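Local atomic coordinates of uncharacterized protein YppE (Bacillus subtilis, PDB entry 2IM8), a protein that is of unknown function, a small bacterial protein of the DUF1798 family that folds as an all-helical bundle. Residues Ser3-Ala17 and Leu107-Asp121. Numbering follows the deposited sequence.
With PO4 (phosphate ion), chain C.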
ATOM      1  N   SER A   3      15.409   9.718   0.982  1.00 29.67           N
ATOM      2  CA  SER A   3      14.661   8.686   1.685  1.00 27.82           C
ATOM      3  C   SER A   3      13.385   9.317   2.236  1.00 26.12           C
ATOM      4  O   SER A   3      12.377   8.641   2.438  1.00 26.21           O
ATOM      5  CB  SER A   3      15.492   8.095   2.828  1.00 28.59           C
ATOM      6  OG  SER A   3      15.713   9.052   3.846  1.00 28.62           O
ATOM      7  N   GLN A   4      13.441  10.624   2.455  1.00 23.38           N
ATOM      8  CA  GLN A   4      12.316  11.393   2.980  1.00 22.10           C
ATOM      9  C   GLN A   4      11.059  11.242   2.118  1.00 20.71           C
ATOM     10  O   GLN A   4       9.940  11.155   2.633  1.00 17.70           O
ATOM     11  CB  GLN A   4      12.707  12.875   3.063  1.00 31.70           C
ATOM     12  CG  GLN A   4      13.772  13.194   4.115  1.00 33.91           C
ATOM     13  CD  GLN A   4      15.052  12.374   3.965  1.00 35.10           C
ATOM     14  OE1 GLN A   4      15.782  12.509   2.986  1.00 35.06           O
ATOM     15  NE2 GLN A   4      15.328  11.524   4.952  1.00 37.88           N
ATOM     16  N   THR A   5      11.253  11.225   0.802  1.00 21.91           N
ATOM     17  CA  THR A   5      10.145  11.081  -0.141  1.00 21.73           C
ATOM     18  C   THR A   5       9.548   9.678  -0.039  1.00 21.36           C
ATOM     19  O   THR A   5       8.323   9.499  -0.029  1.00 20.05           O
ATOM     20  CB  THR A   5      10.633  11.301  -1.584  1.00 20.76           C
ATOM     21  OG1 THR A   5      11.271  12.579  -1.674  1.00 23.43           O
ATOM     22  CG2 THR A   5       9.481  11.237  -2.559  1.00 21.74           C
ATOM     23  N   LEU A   6      10.425   8.684   0.033  1.00 17.42           N
ATOM     24  CA  LEU A   6       9.992   7.297   0.130  1.00 17.95           C
ATOM     25  C   LEU A   6       9.157   7.129   1.391  1.00 16.44           C
ATOM     26  O   LEU A   6       8.073   6.554   1.363  1.00 16.26           O
ATOM     27  CB  LEU A   6      11.204   6.369   0.201  1.00 31.44           C
ATOM     28  CG  LEU A   6      11.332   5.216  -0.796  1.00 36.26           C
ATOM     29  CD1 LEU A   6      12.541   4.363  -0.402  1.00 34.75           C
ATOM     30  CD2 LEU A   6      10.061   4.363  -0.817  1.00 33.16           C
ATOM     31  N   LEU A   7       9.687   7.635   2.499  1.00 16.71           N
ATOM     32  CA  LEU A   7       9.026   7.554   3.792  1.00 16.18           C
ATOM     33  C   LEU A   7       7.624   8.177   3.747  1.00 15.11           C
ATOM     34  O   LEU A   7       6.655   7.596   4.251  1.00 13.57           O
ATOM     35  CB  LEU A   7       9.886   8.256   4.849  1.00 18.54           C
ATOM     36  CG  LEU A   7       9.338   8.240   6.276  1.00 21.47           C
ATOM     37  CD1 LEU A   7       9.395   6.817   6.823  1.00 24.41           C
ATOM     38  CD2 LEU A   7      10.156   9.192   7.154  1.00 23.24           C
ATOM     39  N   GLU A   8       7.509   9.359   3.149  1.00 17.04           N
ATOM     40  CA  GLU A   8       6.206  10.012   3.054  1.00 17.85           C
ATOM     41  C   GLU A   8       5.269   9.142   2.235  1.00 16.61           C
ATOM     42  O   GLU A   8       4.114   8.943   2.607  1.00 17.02           O
ATOM     43  CB  GLU A   8       6.325  11.386   2.392  1.00 35.79           C
ATOM     44  CG  GLU A   8       7.195  12.364   3.151  1.00 42.99           C
ATOM     45  CD  GLU A   8       7.162  13.753   2.543  1.00 46.92           C
ATOM     46  OE1 GLU A   8       7.473  13.878   1.338  1.00 49.27           O
ATOM     47  OE2 GLU A   8       6.820  14.714   3.269  1.00 50.01           O
HETATM   48  N   MSE A   9       5.768   8.623   1.115  1.00 14.46           N
HETATM   49  CA  MSE A   9       4.945   7.770   0.266  1.00 15.68           C
HETATM   50  C   MSE A   9       4.545   6.510   1.022  1.00 14.60           C
HETATM   51  O   MSE A   9       3.447   5.995   0.848  1.00 12.35           O
HETATM   52  CB  MSE A   9       5.699   7.403  -1.011  1.00 21.73           C
HETATM   53  CG  MSE A   9       5.863   8.562  -1.969  1.00 25.85           C
HETATM   54 SE   MSE A   9       6.712   7.963  -3.581  1.00 36.20          SE
HETATM   55  CE  MSE A   9       6.509   9.578  -4.634  1.00 33.03           C
ATOM     56  N   THR A  10       5.446   6.015   1.859  1.00 11.17           N
ATOM     57  CA  THR A  10       5.163   4.824   2.650  1.00 12.20           C
ATOM     58  C   THR A  10       4.018   5.106   3.632  1.00 12.23           C
ATOM     59  O   THR A  10       3.092   4.305   3.765  1.00 11.63           O
ATOM     60  CB  THR A  10       6.400   4.389   3.449  1.00 11.16           C
ATOM     61  OG1 THR A  10       7.467   4.094   2.545  1.00 11.32           O
ATOM     62  CG2 THR A  10       6.091   3.146   4.293  1.00 14.99           C
ATOM     63  N   GLU A  11       4.083   6.243   4.323  1.00 13.75           N
ATOM     64  CA  GLU A  11       3.049   6.584   5.291  1.00 13.96           C
ATOM     65  C   GLU A  11       1.722   6.863   4.602  1.00 13.91           C
ATOM     66  O   GLU A  11       0.660   6.578   5.154  1.00 12.64           O
ATOM     67  CB  GLU A  11       3.481   7.780   6.147  1.00 20.04           C
ATOM     68  CG  GLU A  11       4.604   7.450   7.144  1.00 21.29           C
ATOM     69  CD  GLU A  11       4.117   6.822   8.461  1.00 25.69           C
ATOM     70  OE1 GLU A  11       3.082   6.120   8.475  1.00 24.44           O
ATOM     71  OE2 GLU A  11       4.792   7.027   9.498  1.00 28.34           O
ATOM     72  N   GLN A  12       1.791   7.408   3.390  1.00 11.25           N
ATOM     73  CA  GLN A  12       0.593   7.706   2.606  1.00 11.78           C
ATOM     74  C   GLN A  12      -0.110   6.389   2.260  1.00  8.81           C
ATOM     75  O   GLN A  12      -1.322   6.271   2.408  1.00 11.12           O
ATOM     76  CB  GLN A  12       0.979   8.440   1.315  1.00 16.71           C
ATOM     77  CG  GLN A  12      -0.120   9.302   0.724  1.00 23.99           C
ATOM     78  CD  GLN A  12       0.348  10.127  -0.463  1.00 25.72           C
ATOM     79  OE1 GLN A  12       1.409  10.767  -0.422  1.00 28.81           O
ATOM     80  NE2 GLN A  12      -0.448  10.131  -1.524  1.00 27.90           N
HETATM   81  N   MSE A  13       0.652   5.400   1.802  1.00 11.38           N
HETATM   82  CA  MSE A  13       0.075   4.101   1.457  1.00 11.13           C
HETATM   83  C   MSE A  13      -0.499   3.396   2.685  1.00  9.19           C
HETATM   84  O   MSE A  13      -1.530   2.731   2.608  1.00  8.03           O
HETATM   85  CB  MSE A  13       1.122   3.211   0.785  1.00 15.86           C
HETATM   86  CG  MSE A  13       1.462   3.665  -0.634  1.00 18.99           C
HETATM   87 SE   MSE A  13       2.916   2.670  -1.433  1.00 24.74          SE
HETATM   88  CE  MSE A  13       2.002   0.998  -1.737  1.00 14.66           C
ATOM     89  N   ILE A  14       0.165   3.543   3.825  1.00 11.73           N
ATOM     90  CA  ILE A  14      -0.322   2.918   5.051  1.00 11.17           C
ATOM     91  C   ILE A  14      -1.691   3.493   5.378  1.00 11.75           C
ATOM     92  O   ILE A  14      -2.627   2.766   5.715  1.00 11.18           O
ATOM     93  CB  ILE A  14       0.646   3.172   6.236  1.00 12.73           C
ATOM     94  CG1 ILE A  14       1.943   2.404   6.000  1.00 11.18           C
ATOM     95  CG2 ILE A  14      -0.001   2.751   7.577  1.00 10.22           C
ATOM     96  CD1 ILE A  14       3.046   2.741   7.005  1.00 15.55           C
ATOM     97  N   GLU A  15      -1.812   4.807   5.260  1.00 10.78           N
ATOM     98  CA  GLU A  15      -3.081   5.454   5.546  1.00 10.38           C
ATOM     99  C   GLU A  15      -4.145   5.018   4.527  1.00  9.92           C
ATOM    100  O   GLU A  15      -5.282   4.724   4.895  1.00 10.58           O
ATOM    101  CB  GLU A  15      -2.914   6.984   5.542  1.00 13.18           C
ATOM    102  CG  GLU A  15      -4.183   7.722   5.964  1.00 12.83           C
ATOM    103  CD  GLU A  15      -4.030   9.246   6.030  1.00 20.26           C
ATOM    104  OE1 GLU A  15      -2.881   9.744   6.115  1.00 17.94           O
ATOM    105  OE2 GLU A  15      -5.078   9.943   6.017  1.00 18.12           O
ATOM    106  N   VAL A  16      -3.777   4.974   3.251  1.00 12.09           N
ATOM    107  CA  VAL A  16      -4.711   4.538   2.207  1.00 13.52           C
ATOM    108  C   VAL A  16      -5.223   3.143   2.557  1.00 12.42           C
ATOM    109  O   VAL A  16      -6.415   2.856   2.445  1.00 13.21           O
ATOM    110  CB  VAL A  16      -4.019   4.462   0.825  1.00 10.45           C
ATOM    111  CG1 VAL A  16      -4.911   3.706  -0.174  1.00 12.64           C
ATOM    112  CG2 VAL A  16      -3.715   5.859   0.323  1.00 11.04           C
ATOM    113  N   ALA A  17      -4.306   2.277   2.988  1.00  8.35           N
ATOM    114  CA  ALA A  17      -4.658   0.910   3.361  1.00  9.01           C
ATOM    115  C   ALA A  17      -5.553   0.834   4.605  1.00 10.38           C
ATOM    116  O   ALA A  17      -6.524   0.073   4.627  1.00  8.76           O
ATOM    117  CB  ALA A  17      -3.390   0.089   3.582  1.00 17.43           C
ATOM    118  N   LEU A 107       0.552  -3.933   4.584  1.00 11.37           N
ATOM    119  CA  LEU A 107       0.960  -3.181   5.759  1.00 10.31           C
ATOM    120  C   LEU A 107       2.316  -3.611   6.309  1.00 11.25           C
ATOM    121  O   LEU A 107       3.131  -2.758   6.645  1.00 10.07           O
ATOM    122  CB  LEU A 107      -0.114  -3.279   6.854  1.00 11.75           C
ATOM    123  CG  LEU A 107      -1.372  -2.432   6.589  1.00 10.27           C
ATOM    124  CD1 LEU A 107      -2.423  -2.713   7.646  1.00 11.93           C
ATOM    125  CD2 LEU A 107      -1.003  -0.937   6.574  1.00  9.01           C
ATOM    126  N   TYR A 108       2.560  -4.919   6.392  1.00  8.87           N
ATOM    127  CA  TYR A 108       3.839  -5.391   6.922  1.00 13.78           C
ATOM    128  C   TYR A 108       5.010  -4.953   6.060  1.00 10.92           C
ATOM    129  O   TYR A 108       6.025  -4.478   6.571  1.00 14.61           O
ATOM    130  CB  TYR A 108       3.877  -6.917   7.071  1.00 12.90           C
ATOM    131  CG  TYR A 108       5.269  -7.381   7.438  1.00 14.85           C
ATOM    132  CD1 TYR A 108       5.831  -7.034   8.663  1.00 12.86           C
ATOM    133  CD2 TYR A 108       6.068  -8.056   6.519  1.00 14.85           C
ATOM    134  CE1 TYR A 108       7.152  -7.331   8.965  1.00 14.71           C
ATOM    135  CE2 TYR A 108       7.399  -8.365   6.810  1.00 12.40           C
ATOM    136  CZ  TYR A 108       7.933  -7.994   8.033  1.00 15.65           C
ATOM    137  OH  TYR A 108       9.258  -8.237   8.314  1.00 15.44           O
ATOM    138  N   THR A 109       4.890  -5.119   4.747  1.00 11.82           N
ATOM    139  CA  THR A 109       5.984  -4.704   3.884  1.00 10.78           C
ATOM    140  C   THR A 109       6.202  -3.201   4.023  1.00 10.69           C
ATOM    141  O   THR A 109       7.344  -2.742   4.069  1.00  9.31           O
ATOM    142  CB  THR A 109       5.716  -5.063   2.407  1.00 17.71           C
ATOM    143  OG1 THR A 109       5.596  -6.484   2.283  1.00 21.45           O
ATOM    144  CG2 THR A 109       6.869  -4.567   1.513  1.00 19.32           C
ATOM    145  N   LEU A 110       5.112  -2.436   4.115  1.00 13.86           N
ATOM    146  CA  LEU A 110       5.222  -0.987   4.262  1.00 13.52           C
ATOM    147  C   LEU A 110       5.951  -0.654   5.567  1.00 15.57           C
ATOM    148  O   LEU A 110       6.842   0.193   5.600  1.00 15.52           O
ATOM    149  CB  LEU A 110       3.832  -0.332   4.244  1.00  9.43           C
ATOM    150  CG  LEU A 110       3.144  -0.370   2.868  1.00  9.57           C
ATOM    151  CD1 LEU A 110       1.732   0.203   2.943  1.00 11.34           C
ATOM    152  CD2 LEU A 110       4.009   0.401   1.872  1.00 11.75           C
ATOM    153  N   HIS A 111       5.571  -1.323   6.645  1.00  9.00           N
ATOM    154  CA  HIS A 111       6.222  -1.092   7.923  1.00 10.57           C
ATOM    155  C   HIS A 111       7.686  -1.506   7.874  1.00 11.11           C
ATOM    156  O   HIS A 111       8.524  -0.853   8.487  1.00 11.93           O
ATOM    157  CB  HIS A 111       5.491  -1.842   9.031  1.00 11.60           C
ATOM    158  CG  HIS A 111       4.179  -1.220   9.394  1.00 13.76           C
ATOM    159  ND1 HIS A 111       3.072  -1.957   9.753  1.00 14.80           N
ATOM    160  CD2 HIS A 111       3.793   0.078   9.433  1.00 13.36           C
ATOM    161  CE1 HIS A 111       2.061  -1.142   9.995  1.00 13.34           C
ATOM    162  NE2 HIS A 111       2.472   0.099   9.808  1.00 13.61           N
ATOM    163  N   ALA A 112       7.989  -2.578   7.145  1.00 13.88           N
ATOM    164  CA  ALA A 112       9.367  -3.059   7.013  1.00 15.61           C
ATOM    165  C   ALA A 112      10.233  -2.002   6.325  1.00 17.39           C
ATOM    166  O   ALA A 112      11.331  -1.684   6.779  1.00 18.72           O
ATOM    167  CB  ALA A 112       9.391  -4.349   6.214  1.00 20.85           C
ATOM    168  N   VAL A 113       9.736  -1.462   5.219  1.00 16.27           N
ATOM    169  CA  VAL A 113      10.461  -0.432   4.485  1.00 16.89           C
ATOM    170  C   VAL A 113      10.657   0.767   5.406  1.00 17.69           C
ATOM    171  O   VAL A 113      11.738   1.358   5.455  1.00 18.00           O
ATOM    172  CB  VAL A 113       9.684  -0.021   3.199  1.00 18.11           C
ATOM    173  CG1 VAL A 113      10.388   1.124   2.479  1.00 16.07           C
ATOM    174  CG2 VAL A 113       9.582  -1.214   2.272  1.00 15.36           C
ATOM    175  N   LYS A 114       9.612   1.111   6.154  1.00 17.78           N
ATOM    176  CA  LYS A 114       9.680   2.222   7.097  1.00 19.14           C
ATOM    177  C   LYS A 114      10.778   1.957   8.127  1.00 20.53           C
ATOM    178  O   LYS A 114      11.570   2.850   8.451  1.00 19.89           O
ATOM    179  CB  LYS A 114       8.341   2.390   7.814  1.00 28.31           C
ATOM    180  CG  LYS A 114       8.331   3.475   8.883  1.00 32.12           C
ATOM    181  CD  LYS A 114       6.971   3.533   9.585  1.00 32.59           C
ATOM    182  CE  LYS A 114       6.923   4.620  10.650  1.00 35.31           C
ATOM    183  NZ  LYS A 114       5.571   4.686  11.289  1.00 35.27           N
ATOM    184  N   ASP A 115      10.814   0.732   8.649  1.00 23.42           N
ATOM    185  CA  ASP A 115      11.828   0.369   9.635  1.00 24.18           C
ATOM    186  C   ASP A 115      13.239   0.500   9.051  1.00 22.46           C
ATOM    187  O   ASP A 115      14.125   1.031   9.714  1.00 22.10           O
ATOM    188  CB  ASP A 115      11.635  -1.067  10.140  1.00 24.87           C
ATOM    189  CG  ASP A 115      10.349  -1.258  10.946  1.00 26.71           C
ATOM    190  OD1 ASP A 115       9.727  -0.261  11.370  1.00 25.22           O
ATOM    191  OD2 ASP A 115       9.972  -2.430  11.165  1.00 29.15           O
ATOM    192  N   GLU A 116      13.450   0.012   7.827  1.00 19.65           N
ATOM    193  CA  GLU A 116      14.768   0.097   7.186  1.00 23.32           C
ATOM    194  C   GLU A 116      15.195   1.555   7.035  1.00 24.14           C
ATOM    195  O   GLU A 116      16.325   1.920   7.353  1.00 24.34           O
ATOM    196  CB  GLU A 116      14.759  -0.560   5.798  1.00 27.91           C
ATOM    197  CG  GLU A 116      14.674  -2.088   5.775  1.00 33.56           C
ATOM    198  CD  GLU A 116      15.897  -2.788   6.371  1.00 36.16           C
ATOM    199  OE1 GLU A 116      17.043  -2.397   6.049  1.00 37.47           O
ATOM    200  OE2 GLU A 116      15.710  -3.747   7.151  1.00 36.28           O
ATOM    201  N   ILE A 117      14.283   2.385   6.546  1.00 37.74           N
ATOM    202  CA  ILE A 117      14.576   3.797   6.368  1.00 39.68           C
ATOM    203  C   ILE A 117      15.048   4.429   7.679  1.00 41.76           C
ATOM    204  O   ILE A 117      16.134   5.007   7.737  1.00 41.60           O
ATOM    205  CB  ILE A 117      13.341   4.558   5.862  1.00 26.14           C
ATOM    206  CG1 ILE A 117      12.994   4.093   4.444  1.00 27.82           C
ATOM    207  CG2 ILE A 117      13.603   6.055   5.913  1.00 24.92           C
ATOM    208  CD1 ILE A 117      11.749   4.736   3.861  1.00 26.99           C
ATOM    209  N   ALA A 118      14.235   4.303   8.726  1.00 35.65           N
ATOM    210  CA  ALA A 118      14.562   4.868  10.031  1.00 38.42           C
ATOM    211  C   ALA A 118      15.883   4.330  10.580  1.00 41.25           C
ATOM    212  O   ALA A 118      16.671   5.077  11.163  1.00 41.34           O
ATOM    213  CB  ALA A 118      13.436   4.587  11.016  1.00 26.87           C
ATOM    214  N   ARG A 119      16.123   3.037  10.385  1.00 44.45           N
ATOM    215  CA  ARG A 119      17.345   2.402  10.868  1.00 46.12           C
ATOM    216  C   ARG A 119      18.596   2.948  10.172  1.00 47.10           C
ATOM    217  O   ARG A 119      19.595   3.271  10.820  1.00 46.23           O
ATOM    218  CB  ARG A 119      17.256   0.890  10.651  1.00 40.79           C
ATOM    219  CG  ARG A 119      18.397   0.095  11.259  1.00 42.58           C
ATOM    220  CD  ARG A 119      18.225  -1.394  10.990  1.00 44.19           C
ATOM    221  NE  ARG A 119      18.409  -1.730   9.583  1.00 46.05           N
ATOM    222  CZ  ARG A 119      19.559  -1.589   8.926  1.00 47.23           C
ATOM    223  NH1 ARG A 119      20.627  -1.115   9.553  1.00 48.84           N
ATOM    224  NH2 ARG A 119      19.645  -1.927   7.645  1.00 46.14           N
ATOM    225  N   GLU A 120      18.532   3.053   8.848  1.00 34.63           N
ATOM    226  CA  GLU A 120      19.657   3.541   8.056  1.00 35.38           C
ATOM    227  C   GLU A 120      19.777   5.058   8.028  1.00 34.72           C
ATOM    228  O   GLU A 120      20.864   5.595   7.808  1.00 35.05           O
ATOM    229  CB  GLU A 120      19.546   2.998   6.631  1.00 38.15           C
ATOM    230  CG  GLU A 120      19.780   1.501   6.557  1.00 38.73           C
ATOM    231  CD  GLU A 120      18.932   0.820   5.512  1.00 38.91           C
ATOM    232  OE1 GLU A 120      19.097   1.132   4.314  1.00 38.36           O
ATOM    233  OE2 GLU A 120      18.098  -0.030   5.896  1.00 38.64           O
ATOM    234  N   ASP A 121      18.665   5.746   8.257  1.00 43.36           N
ATOM    235  CA  ASP A 121      18.665   7.205   8.248  1.00 43.71           C
ATOM    236  C   ASP A 121      19.222   7.733   9.566  1.00 44.61           C
ATOM    237  O   ASP A 121      19.570   8.909   9.676  1.00 45.08           O
ATOM    238  CB  ASP A 121      17.249   7.731   8.005  1.00 35.08           C
ATOM    239  CG  ASP A 121      17.206   9.233   7.790  1.00 35.03           C
ATOM    240  OD1 ASP A 121      18.067   9.767   7.055  1.00 32.30           O
ATOM    241  OD2 ASP A 121      16.297   9.878   8.349  1.00 32.50           O
TER
HETATM  242  P   PO4 C 201       7.728   2.627  14.029  1.00 61.93           P
HETATM  243  O1  PO4 C 201       7.881   4.074  14.346  1.00 60.04           O
HETATM  244  O2  PO4 C 201       7.341   1.885  15.265  1.00 59.07           O
HETATM  245  O3  PO4 C 201       9.017   2.095  13.512  1.00 59.77           O
HETATM  246  O4  PO4 C 201       6.676   2.454  12.996  1.00 59.41           O
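Leu-110 pushes into the face of helix 3-29 formed by Thr-10, Met-13 and Ile-14. CB lies 3.8 Å from Ile-14 CG1, with Thr-10 CG2 a little farther off. At the branch, CD1 reaches Met-13 CB, also at 3.8 Å, and touches Ile-14 CG1 as well, while CD2 turns to the SE and CE end of the same selenomethionine. Leu-110 and Ile-14 run past one another in opposite directions, whereas Met-13 lies across the leucine at roughly a right angle. Thr-10 sets CG2 against the opposing backbone, 3.3 Å from Leu-110 O. With chi1 at -60° its OG1 folds back beside its own N, giving a 2.8 Å hydrogen bond from OG1 to Leu-6 O, approached from above the carbonyl plane; OG1 is also hydrogen-bonded to NE1 of Trp-54 on helix 36-64, so this buried hydroxyl is satisfied. Toward the ends of the segments, Ile-117 CD1 rests 3.8 Å from Leu-7 N, and Leu-107 CD2 touches both Ile-14 CG2 and Ala-17 CB. Along the more open flank, Lys-114 is fully extended, its CG beside Leu-7 CD1 and its NZ 3.0 Å from Glu-11 OE2 in a hydrogen-bonded salt bridge, coming at that oxygen from above the carboxylate plane. NZ also donates to O4 of a phosphate ion, probably from the crystallisation liquor. The axes of the two segments approach to 9.7 Å at 155°, a near-antiparallel pairing characteristic of a four-helix bundle, of which helices 3-29 and 96-121 are the first and last.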